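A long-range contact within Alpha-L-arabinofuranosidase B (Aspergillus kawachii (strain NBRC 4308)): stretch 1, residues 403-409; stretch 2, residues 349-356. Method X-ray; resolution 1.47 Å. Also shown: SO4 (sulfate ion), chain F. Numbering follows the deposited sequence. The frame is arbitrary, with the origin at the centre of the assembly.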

# COMPACT_ATOMS: atom_id res chain seq x y z
N PHE A 403 -0.90 10.29 -14.33
CA PHE A 403 0.55 10.38 -14.02
C PHE A 403 1.24 11.59 -14.68
O PHE A 403 2.47 11.71 -14.60
CB PHE A 403 1.29 9.09 -14.39
CG PHE A 403 0.72 7.88 -13.68
CD1 PHE A 403 0.52 7.89 -12.31
CD2 PHE A 403 0.33 6.79 -14.39
CE1 PHE A 403 -0.01 6.78 -11.66
CE2 PHE A 403 -0.14 5.65 -13.74
CZ PHE A 403 -0.36 5.69 -12.40
N GLU A 404 0.45 12.54 -15.18
CA GLU A 404 0.98 13.88 -15.54
C GLU A 404 0.67 14.84 -14.38
O GLU A 404 -0.39 14.73 -13.72
CB GLU A 404 0.36 14.39 -16.84
CG GLU A 404 0.99 15.73 -17.25
CD GLU A 404 0.61 16.20 -18.65
OE1 GLU A 404 0.01 15.38 -19.38
OE2 GLU A 404 0.99 17.36 -19.01
N LEU A 405 1.57 15.77 -14.11
CA LEU A 405 1.33 16.79 -13.07
C LEU A 405 0.55 17.96 -13.69
O LEU A 405 1.04 18.54 -14.69
CB LEU A 405 2.60 17.31 -12.43
CG LEU A 405 3.47 16.21 -11.77
CD1 LEU A 405 4.52 16.85 -10.93
CD2 LEU A 405 2.64 15.25 -10.94
N LEU A 406 -0.56 18.24 -13.06
CA LEU A 406 -1.48 19.30 -13.52
C LEU A 406 -1.71 20.25 -12.37
O LEU A 406 -1.57 19.89 -11.20
CB LEU A 406 -2.82 18.73 -13.95
CG LEU A 406 -2.82 17.69 -15.07
CD1 LEU A 406 -4.25 17.29 -15.31
CD2 LEU A 406 -2.15 18.17 -16.36
N LEU A 407 -1.94 21.52 -12.70
CA LEU A 407 -2.35 22.50 -11.70
C LEU A 407 -3.87 22.61 -11.73
O LEU A 407 -4.43 23.19 -12.72
CB LEU A 407 -1.70 23.87 -11.97
CG LEU A 407 -2.10 24.95 -10.99
CD1 LEU A 407 -1.64 24.63 -9.56
CD2 LEU A 407 -1.51 26.29 -11.39
N ASN A 408 -4.54 22.08 -10.71
CA ASN A 408 -6.01 22.00 -10.65
C ASN A 408 -6.49 22.55 -9.33
O ASN A 408 -5.77 22.51 -8.28
CB ASN A 408 -6.54 20.58 -10.87
CG ASN A 408 -6.32 19.96 -12.23
OD1 ASN A 408 -6.25 18.73 -12.36
ND2 ASN A 408 -6.26 20.73 -13.32
N ALA A 409 -7.71 23.06 -9.32
CA ALA A 409 -8.32 23.58 -8.11
C ALA A 409 -8.68 22.42 -7.15
O ALA A 409 -9.29 21.45 -7.60
CB ALA A 409 -9.56 24.39 -8.45
S SO4 F . -9.16 23.54 -12.64
O1 SO4 F . -9.30 24.79 -11.97
O2 SO4 F . -8.00 23.49 -13.44
O3 SO4 F . -10.24 23.33 -13.54
O4 SO4 F . -9.15 22.47 -11.63
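Stretch 2 (349-356) AHTDTTVN

Two strands need not run side by side for long to make contact; a single bridge beside a hairpin turn can be joined by side-chain packing, as this contact within an arabinofuranosidase illustrates. Stretch 1 is extended from E404 to A409, with F403 preceding the strand in a loop conformation (phi/psi 67/14°). Stretch 2 is a tight hairpin. Its first strand, which begins earlier in the chain, ends with A349 to T351; a type II' turn from T351 to T354 reverses the chain; and the second strand, T354 to N356, leads onward. D352 adopts phi/psi of 52/-125° and T353 -80/-13°, as this turn type demands. Within the hairpin the backbone is paired in both directions: T351 N to T354 O is 2.9 Å and T354 N to T351 O is 3.0 Å, while the next pair, A349 N to N356 O and N356 N to A349 O, measures 2.8 and 2.9 Å.

The returning strand of the hairpin lies against stretch 1. The N-to-C directions of strands 404-409 and 354-356 make an angle of 123°, antiparallel in sense but strongly splayed, and the axes approach to 5.0 Å. At this crossing a single beta bridge forms, between L406 and T354, whose CA atoms are 5.3 Å apart. The two hydrogen bonds flanking it are unequal. L407 N donates to T353 O at 2.8 Å with an angle of 160°, whereas the bond from V355 N to L405 O is weak, at 3.4 Å. T353 O also receives a CA-H...O contact from L406 CA at 3.1 Å, so this one carbonyl at the turn meets two successive residues of the strand. Here the backbones draw closest: the CA atoms of L407 and T353 are 4.5 Å apart.

The side chains add an apolar layer to this polar seam. V355 points toward stretch 1 and serves two leucines that lie on different sides of L406 in sequence: its CB is 4.0 Å from L405 CB, and its CG2 is 4.4 Å from L407 CB. L407 contributes most area of any residue in the contact. Although its CA-to-CB bond points sideways, its t, p rotamer brings CD2 over the face of the H350 ring, 3.3 Å from the centroid and 12° off the normal, a CH-pi contact. H350 itself points toward stretch 1, and its ring is held by a hydrogen bond from ND1 to D352 O of 2.7 Å, which ties the imidazole to the turn.

Toward the margins the packing thins. E404 OE2 reaches T354 CG2 at 4.1 Å, and N408 ND2 lies 3.8 Å from T353 CG2. A sulfate, probably from the crystallisation liquor, sits nearby: A409 N donates to SO4 O4 at 2.8 Å. N408 ND2 donates to SO4 O2 at 3.3 Å. T353 CG2 is 3.6 Å from SO4 O2.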

# COMPACT_ATOMS: atom_id res chain seq x y z
N ALA A 349 7.42 25.27 -13.33
CA ALA A 349 6.46 26.36 -13.55
C ALA A 349 5.18 25.77 -14.09
O ALA A 349 4.95 24.52 -14.05
CB ALA A 349 7.08 27.37 -14.50
N HIS A 350 4.27 26.59 -14.63
CA HIS A 350 3.09 26.03 -15.26
C HIS A 350 2.62 27.02 -16.34
O HIS A 350 2.92 28.23 -16.19
CB HIS A 350 1.99 25.68 -14.25
CG HIS A 350 1.36 26.89 -13.65
ND1 HIS A 350 0.16 27.39 -14.17
CD2 HIS A 350 1.72 27.68 -12.62
CE1 HIS A 350 -0.16 28.45 -13.46
NE2 HIS A 350 0.77 28.67 -12.51
N THR A 351 1.95 26.47 -17.31
CA THR A 351 1.20 27.24 -18.36
C THR A 351 -0.24 26.77 -18.25
O THR A 351 -0.53 25.62 -18.67
CB THR A 351 1.77 27.01 -19.75
OG1 THR A 351 3.17 27.25 -19.67
CG2 THR A 351 1.11 27.95 -20.74
N ASP A 352 -1.08 27.55 -17.60
CA ASP A 352 -2.44 27.13 -17.21
C ASP A 352 -2.33 25.78 -16.45
O ASP A 352 -1.57 25.77 -15.48
CB ASP A 352 -3.35 27.13 -18.43
CG ASP A 352 -3.53 28.59 -18.89
OD1 ASP A 352 -3.58 29.47 -18.02
OD2 ASP A 352 -3.57 28.77 -20.09
N THR A 353 -3.03 24.75 -16.87
CA THR A 353 -3.02 23.49 -16.05
C THR A 353 -1.76 22.67 -16.30
O THR A 353 -1.56 21.71 -15.47
CB THR A 353 -4.22 22.60 -16.32
OG1 THR A 353 -4.19 22.13 -17.66
CG2 THR A 353 -5.52 23.32 -16.04
N THR A 354 -0.96 22.94 -17.32
CA THR A 354 0.23 22.13 -17.65
C THR A 354 1.37 22.53 -16.72
O THR A 354 1.93 23.64 -16.82
CB THR A 354 0.67 22.27 -19.11
OG1 THR A 354 -0.42 21.89 -19.93
CG2 THR A 354 1.84 21.37 -19.42
N VAL A 355 1.83 21.61 -15.86
CA VAL A 355 3.07 21.85 -15.09
C VAL A 355 4.27 21.48 -15.95
O VAL A 355 4.31 20.40 -16.60
CB VAL A 355 3.02 21.04 -13.77
CG1 VAL A 355 4.25 21.30 -12.96
CG2 VAL A 355 1.75 21.34 -13.00
N ASN A 356 5.24 22.38 -16.02
CA ASN A 356 6.37 22.27 -16.97
C ASN A 356 7.63 22.80 -16.34
O ASN A 356 7.63 23.24 -15.18
CB ASN A 356 6.02 22.91 -18.33
CG ASN A 356 5.49 24.34 -18.25
OD1 ASN A 356 4.67 24.69 -19.13
ND2 ASN A 356 5.98 25.11 -17.31